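Pa14_01140 (Pseudomonas aeruginosa, PDB 6OX6) is an immunity protein that binds the type VI secretion effector Tas1, a (p)ppApp-synthesizing toxin, and probably helps prevent its early activation. Local coordinates at residues B[12-25]-B[53-67]. Sequence-based numbering, arbitrary orientation.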
loop_
_atom_site.group_PDB
_atom_site.type_symbol
_atom_site.label_atom_id
_atom_site.label_comp_id
_atom_site.label_asym_id
_atom_site.label_seq_id
_atom_site.Cartn_x
_atom_site.Cartn_y
_atom_site.Cartn_z
ATOM N N ARG B 12 6.180 -24.001 8.399
ATOM C CA ARG B 12 7.265 -23.553 9.258
ATOM C C ARG B 12 7.250 -22.072 9.589
ATOM O O ARG B 12 6.458 -21.312 9.048
ATOM C CB ARG B 12 8.565 -23.750 8.471
ATOM C CG ARG B 12 8.613 -22.859 7.235
ATOM C CD ARG B 12 9.612 -23.301 6.178
ATOM N NE ARG B 12 9.236 -22.798 4.861
ATOM C CZ ARG B 12 9.558 -21.594 4.399
ATOM N NH1 ARG B 12 10.273 -20.769 5.141
ATOM N NH2 ARG B 12 9.166 -21.215 3.194
ATOM N N ASP B 13 8.132 -21.679 10.505
ATOM C CA ASP B 13 8.365 -20.278 10.784
ATOM C C ASP B 13 8.728 -19.530 9.507
ATOM O O ASP B 13 9.403 -20.060 8.623
ATOM C CB ASP B 13 9.480 -20.130 11.817
ATOM C CG ASP B 13 9.078 -20.647 13.205
ATOM O OD1 ASP B 13 7.953 -21.175 13.379
ATOM O OD2 ASP B 13 9.884 -20.467 14.139
ATOM N N ILE B 14 8.258 -18.289 9.416
ATOM C CA ILE B 14 8.429 -17.445 8.239
ATOM C C ILE B 14 8.906 -16.076 8.701
ATOM O O ILE B 14 8.285 -15.460 9.583
ATOM C CB ILE B 14 7.115 -17.303 7.447
ATOM C CG1 ILE B 14 6.582 -18.670 6.991
ATOM C CG2 ILE B 14 7.304 -16.338 6.263
ATOM C CD1 ILE B 14 7.399 -19.298 5.959
ATOM N N TYR B 15 9.973 -15.580 8.075
ATOM C CA TYR B 15 10.535 -14.269 8.377
ATOM C C TYR B 15 10.492 -13.423 7.105
ATOM O O TYR B 15 10.880 -13.891 6.027
ATOM C CB TYR B 15 11.965 -14.395 8.920
ATOM C CG TYR B 15 12.038 -15.249 10.186
ATOM C CD1 TYR B 15 12.131 -16.644 10.110
ATOM C CD2 TYR B 15 11.978 -14.664 11.451
ATOM C CE1 TYR B 15 12.195 -17.438 11.269
ATOM C CE2 TYR B 15 12.058 -15.447 12.627
ATOM C CZ TYR B 15 12.163 -16.826 12.522
ATOM O OH TYR B 15 12.226 -17.582 13.686
ATOM N N ILE B 16 10.053 -12.173 7.255
ATOM C CA ILE B 16 9.623 -11.317 6.160
ATOM C C ILE B 16 10.306 -9.967 6.281
ATOM O O ILE B 16 10.331 -9.387 7.371
ATOM C CB ILE B 16 8.101 -11.129 6.208
ATOM C CG1 ILE B 16 7.414 -12.463 5.953
ATOM C CG2 ILE B 16 7.677 -10.067 5.262
ATOM C CD1 ILE B 16 5.952 -12.435 6.319
ATOM N N ASP B 17 10.854 -9.467 5.166
ATOM C CA ASP B 17 11.369 -8.110 5.069
ATOM C C ASP B 17 10.518 -7.326 4.072
ATOM O O ASP B 17 10.304 -7.780 2.948
ATOM C CB ASP B 17 12.833 -8.118 4.621
ATOM C CG ASP B 17 13.391 -6.713 4.396
ATOM O OD1 ASP B 17 12.889 -5.754 5.027
ATOM O OD2 ASP B 17 14.329 -6.567 3.567
ATOM N N TYR B 18 10.055 -6.157 4.464
ATOM C CA TYR B 18 9.263 -5.295 3.582
ATOM C C TYR B 18 9.991 -3.958 3.548
ATOM O O TYR B 18 9.761 -3.109 4.418
ATOM C CB TYR B 18 7.830 -5.160 4.108
ATOM C CG TYR B 18 6.880 -4.280 3.289
ATOM C CD1 TYR B 18 7.038 -4.114 1.904
ATOM C CD2 TYR B 18 5.808 -3.626 3.911
ATOM C CE1 TYR B 18 6.153 -3.312 1.157
ATOM C CE2 TYR B 18 4.932 -2.826 3.168
ATOM C CZ TYR B 18 5.108 -2.699 1.794
ATOM O OH TYR B 18 4.248 -1.900 1.082
ATOM N N ASP B 19 10.876 -3.766 2.561
ATOM C CA ASP B 19 11.733 -2.587 2.626
ATOM C C ASP B 19 10.965 -1.295 2.371
ATOM O O ASP B 19 11.341 -0.257 2.933
ATOM C CB ASP B 19 12.923 -2.689 1.668
ATOM C CG ASP B 19 14.144 -1.907 2.184
ATOM O OD1 ASP B 19 14.094 -0.659 2.182
ATOM O OD2 ASP B 19 15.142 -2.523 2.617
ATOM N N PHE B 20 9.869 -1.331 1.599
ATOM C CA PHE B 20 9.130 -0.092 1.347
ATOM C C PHE B 20 8.765 0.634 2.641
ATOM O O PHE B 20 8.875 1.858 2.710
ATOM C CB PHE B 20 7.879 -0.363 0.509
ATOM C CG PHE B 20 7.168 0.900 0.073
ATOM C CD1 PHE B 20 7.801 1.824 -0.754
ATOM C CD2 PHE B 20 5.883 1.183 0.533
ATOM C CE1 PHE B 20 7.146 2.998 -1.147
ATOM C CE2 PHE B 20 5.214 2.355 0.144
ATOM C CZ PHE B 20 5.854 3.270 -0.695
ATOM N N GLU B 21 8.370 -0.096 3.691
ATOM C CA GLU B 21 8.042 0.534 4.969
ATOM C C GLU B 21 9.034 0.178 6.070
ATOM O O GLU B 21 8.702 0.275 7.251
ATOM C CB GLU B 21 6.618 0.179 5.421
ATOM C CG GLU B 21 5.487 0.639 4.468
ATOM C CD GLU B 21 4.309 1.296 5.176
ATOM O OE1 GLU B 21 4.455 1.801 6.318
ATOM O OE2 GLU B 21 3.208 1.268 4.597
ATOM N N ASP B 22 10.250 -0.225 5.727
ATOM C CA ASP B 22 11.294 -0.434 6.754
ATOM C C ASP B 22 10.805 -1.320 7.912
ATOM O O ASP B 22 10.998 -1.012 9.087
ATOM C CB ASP B 22 11.781 0.913 7.294
ATOM C CG ASP B 22 12.650 1.668 6.297
ATOM O OD1 ASP B 22 12.929 1.123 5.214
ATOM O OD2 ASP B 22 13.059 2.806 6.610
ATOM N N VAL B 23 10.144 -2.425 7.582
ATOM C CA VAL B 23 9.531 -3.264 8.602
ATOM C C VAL B 23 9.829 -4.730 8.295
ATOM O O VAL B 23 9.983 -5.121 7.127
ATOM C CB VAL B 23 8.007 -2.985 8.721
ATOM C CG1 VAL B 23 7.222 -3.264 7.388
ATOM C CG2 VAL B 23 7.421 -3.724 9.892
ATOM N N THR B 24 9.966 -5.528 9.365
ATOM C CA THR B 24 10.089 -6.979 9.296
ATOM C C THR B 24 9.071 -7.651 10.221
ATOM O O THR B 24 8.592 -7.072 11.203
ATOM C CB THR B 24 11.515 -7.454 9.660
ATOM O OG1 THR B 24 11.745 -7.307 11.079
ATOM C CG2 THR B 24 12.548 -6.629 8.893
ATOM N N TYR B 25 8.753 -8.904 9.904
ATOM C CA TYR B 25 7.798 -9.693 10.667
ATOM C C TYR B 25 8.372 -11.073 10.920
ATOM O O TYR B 25 9.182 -11.590 10.127
ATOM C CB TYR B 25 6.434 -9.842 9.944
ATOM C CG TYR B 25 5.687 -8.529 9.808
ATOM C CD1 TYR B 25 5.808 -7.762 8.665
ATOM C CD2 TYR B 25 4.905 -8.039 10.842
ATOM C CE1 TYR B 25 5.150 -6.570 8.541
ATOM C CE2 TYR B 25 4.237 -6.856 10.726
ATOM C CZ TYR B 25 4.361 -6.125 9.581
ATOM O OH TYR B 25 3.697 -4.937 9.454
ATOM N N ARG B 53 -3.293 -4.276 8.336
ATOM C CA ARG B 53 -3.046 -3.691 7.020
ATOM C C ARG B 53 -1.583 -3.840 6.603
ATOM O O ARG B 53 -1.277 -4.311 5.504
ATOM C CB ARG B 53 -3.446 -2.211 7.053
ATOM C CG ARG B 53 -3.571 -1.550 5.679
ATOM C CD ARG B 53 -2.226 -0.998 5.160
ATOM N NE ARG B 53 -1.486 -0.219 6.161
ATOM C CZ ARG B 53 -0.280 0.319 5.952
ATOM N NH1 ARG B 53 0.332 0.140 4.790
ATOM N NH2 ARG B 53 0.330 1.016 6.910
ATOM N N LEU B 54 -0.669 -3.383 7.448
ATOM C CA LEU B 54 0.736 -3.330 7.048
ATOM C C LEU B 54 1.308 -4.738 6.913
ATOM O O LEU B 54 2.081 -5.029 5.988
ATOM C CB LEU B 54 1.514 -2.496 8.073
ATOM C CG LEU B 54 3.027 -2.310 7.914
ATOM C CD1 LEU B 54 3.306 -1.605 6.591
ATOM C CD2 LEU B 54 3.616 -1.523 9.124
ATOM N N PHE B 55 0.867 -5.654 7.771
ATOM C CA PHE B 55 1.278 -7.046 7.626
ATOM C C PHE B 55 0.853 -7.633 6.279
ATOM O O PHE B 55 1.650 -8.289 5.597
ATOM C CB PHE B 55 0.691 -7.885 8.753
ATOM C CG PHE B 55 0.963 -9.368 8.584
ATOM C CD1 PHE B 55 2.263 -9.854 8.682
ATOM C CD2 PHE B 55 -0.066 -10.261 8.287
ATOM C CE1 PHE B 55 2.533 -11.198 8.529
ATOM C CE2 PHE B 55 0.207 -11.626 8.124
ATOM C CZ PHE B 55 1.502 -12.090 8.245
ATOM N N ASN B 56 -0.414 -7.446 5.902
ATOM C CA ASN B 56 -0.857 -7.950 4.611
ATOM C C ASN B 56 -0.158 -7.232 3.454
ATOM O O ASN B 56 0.066 -7.832 2.402
ATOM C CB ASN B 56 -2.381 -7.832 4.506
ATOM C CG ASN B 56 -3.088 -8.946 5.286
ATOM O OD1 ASN B 56 -3.323 -10.019 4.744
ATOM N ND2 ASN B 56 -3.397 -8.705 6.550
ATOM N N ASP B 57 0.230 -5.962 3.633
ATOM C CA ASP B 57 1.075 -5.332 2.612
ATOM C C ASP B 57 2.420 -6.039 2.517
ATOM O O ASP B 57 2.955 -6.240 1.415
ATOM C CB ASP B 57 1.272 -3.842 2.900
ATOM C CG ASP B 57 0.100 -2.987 2.418
ATOM O OD1 ASP B 57 -0.872 -3.552 1.898
ATOM O OD2 ASP B 57 0.151 -1.739 2.544
ATOM N N ALA B 58 2.984 -6.405 3.666
ATOM C CA ALA B 58 4.267 -7.101 3.695
ATOM C C ALA B 58 4.174 -8.439 2.992
ATOM O O ALA B 58 5.101 -8.835 2.276
ATOM C CB ALA B 58 4.728 -7.279 5.140
ATOM N N LEU B 59 3.044 -9.133 3.133
ATOM C CA LEU B 59 2.882 -10.393 2.410
ATOM C C LEU B 59 2.842 -10.158 0.919
ATOM O O LEU B 59 3.403 -10.947 0.147
ATOM C CB LEU B 59 1.616 -11.120 2.833
ATOM C CG LEU B 59 1.538 -11.465 4.309
ATOM C CD1 LEU B 59 0.321 -12.361 4.590
ATOM C CD2 LEU B 59 2.811 -12.156 4.731
ATOM N N ARG B 60 2.181 -9.079 0.485
ATOM C CA ARG B 60 1.994 -8.931 -0.946
ATOM C C ARG B 60 3.263 -8.448 -1.609
ATOM O O ARG B 60 3.574 -8.870 -2.725
ATOM C CB ARG B 60 0.826 -7.984 -1.249
ATOM C CG ARG B 60 -0.536 -8.571 -0.867
ATOM C CD ARG B 60 -1.638 -7.546 -1.078
ATOM N NE ARG B 60 -1.740 -7.099 -2.471
ATOM C CZ ARG B 60 -2.558 -6.127 -2.860
ATOM N NH1 ARG B 60 -3.307 -5.477 -1.948
ATOM N NH2 ARG B 60 -2.612 -5.784 -4.132
ATOM N N PHE B 61 4.004 -7.570 -0.941
ATOM C CA PHE B 61 5.059 -6.823 -1.603
ATOM C C PHE B 61 6.435 -7.034 -0.993
ATOM O O PHE B 61 7.408 -6.523 -1.547
ATOM C CB PHE B 61 4.719 -5.325 -1.603
ATOM C CG PHE B 61 3.307 -5.018 -2.077
ATOM C CD1 PHE B 61 2.885 -5.408 -3.349
ATOM C CD2 PHE B 61 2.429 -4.304 -1.274
ATOM C CE1 PHE B 61 1.594 -5.116 -3.794
ATOM C CE2 PHE B 61 1.121 -3.997 -1.709
ATOM C CZ PHE B 61 0.706 -4.416 -2.967
ATOM N N GLY B 62 6.536 -7.722 0.150
ATOM C CA GLY B 62 7.804 -7.954 0.804
ATOM C C GLY B 62 8.470 -9.225 0.301
ATOM O O GLY B 62 8.038 -9.859 -0.665
ATOM N N ARG B 63 9.542 -9.599 0.973
ATOM C CA ARG B 63 10.315 -10.764 0.572
ATOM C C ARG B 63 10.658 -11.578 1.808
ATOM O O ARG B 63 10.742 -11.050 2.926
ATOM C CB ARG B 63 11.596 -10.369 -0.181
ATOM C CG ARG B 63 12.579 -9.559 0.659
ATOM C CD ARG B 63 13.615 -8.841 -0.202
ATOM N NE ARG B 63 13.022 -7.811 -1.050
ATOM C CZ ARG B 63 12.836 -7.945 -2.357
ATOM N NH1 ARG B 63 13.194 -9.069 -2.961
ATOM N NH2 ARG B 63 12.286 -6.958 -3.057
ATOM N N GLU B 64 10.825 -12.874 1.600
ATOM C CA GLU B 64 11.160 -13.759 2.697
ATOM C C GLU B 64 12.646 -13.605 3.039
ATOM O O GLU B 64 13.484 -13.438 2.152
ATOM C CB GLU B 64 10.806 -15.208 2.316
ATOM C CG GLU B 64 11.048 -16.202 3.420
ATOM C CD GLU B 64 10.345 -17.542 3.231
ATOM O OE1 GLU B 64 9.584 -17.716 2.247
ATOM O OE2 GLU B 64 10.538 -18.411 4.116
ATOM N N ILE B 65 12.964 -13.615 4.333
ATOM C CA ILE B 65 14.337 -13.615 4.820
ATOM C C ILE B 65 14.496 -14.777 5.801
ATOM O O ILE B 65 13.545 -15.512 6.092
ATOM C CB ILE B 65 14.726 -12.272 5.476
ATOM C CG1 ILE B 65 13.764 -11.963 6.634
ATOM C CG2 ILE B 65 14.736 -11.141 4.416
ATOM C CD1 ILE B 65 14.116 -10.700 7.503
ATOM N N THR B 66 15.717 -14.938 6.307
ATOM C CA THR B 66 16.016 -16.018 7.232
ATOM C C THR B 66 15.874 -15.550 8.680
ATOM O O THR B 66 15.842 -14.348 8.979
ATOM C CB THR B 66 17.433 -16.552 7.006
ATOM O OG1 THR B 66 18.375 -15.583 7.475
ATOM C CG2 THR B 66 17.686 -16.815 5.546
ATOM N N ARG B 67 15.863 -16.531 9.577
ATOM C CA ARG B 67 15.773 -16.275 11.003
ATOM C C ARG B 67 16.975 -15.452 11.453
ATOM O O ARG B 67 16.831 -14.534 12.260
ATOM C CB ARG B 67 15.710 -17.589 11.783
ATOM C CG ARG B 67 15.672 -17.415 13.293
ATOM C CD ARG B 67 15.443 -18.741 13.997
ATOM N NE ARG B 67 16.368 -18.937 15.109
ATOM C CZ ARG B 67 17.677 -19.120 14.968
ATOM N NH1 ARG B 67 18.221 -19.133 13.758
ATOM N NH2 ARG B 67 18.444 -19.291 16.036
HETATM O O HOH W 1 11.398 -17.147 6.310
HETATM O O HOH W 2 10.825 -5.777 0.608
HETATM O O HOH W 3 2.676 -0.440 2.266
#
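Tyr18 sets CG opposite its backbone N (chi1 180°), which lays its ring along helix 53-61, with Ala58 CA over one face. Tyr25 turns CG beside its own N instead (chi1 -66°), and its ring receives the edge of Phe55 in a T-shaped stack. The two ring planes stand 78° apart. Ala58 CB touches both tyrosines, 3.5 Å from Tyr25 CE1. Leu54 CD1 meets the Tyr18 ring at its edge and also packs on Glu21. Two residues before Tyr18, Ile16 CD1 touches Leu59 CD2 at 3.5 Å. The axis of helix 53-61 runs at about a right angle to strand 14-18.

After Gly62 the chain continues as strand 63-65, the outermost strand of the antiparallel sheet within this chain. Asp17 and Arg63 form a hydrogen-bonded antiparallel pair, with Asp17 N 2.7 Å from Arg63 O. Ile65 N also bonds to Tyr15 O. On the Tyr15 ring, Arg67 CA sits over the centre of one face, a CH-pi contact.

Charged groups close both ends. Arg12 NH1 meets Glu64 OE2 at 2.6 Å, with guanidinium and carboxylate nearly coplanar. A water accepts from Tyr15 N and lies 2.7 Å from Glu64 OE2, one of several acceptors it could serve. At the other end Arg53 NH1 bonds to Glu21 OE2 at 3.1 Å and to Asp57 OD2 at 2.9 Å. A second water accepts from Tyr18 OH and donates to both of these acidic oxygens. Glu21 OE1 turns to Lys305 and Tyr297 of the Tas1 chain, and Arg53 NH2 to Asp296 and Tyr297 of that chain. Shared Arg53 NH1 probably offsets the repulsion between Glu21 and Asp57, so this network would help hold two side chains that bind Tas1, at one end of the apolar helix-sheet packing.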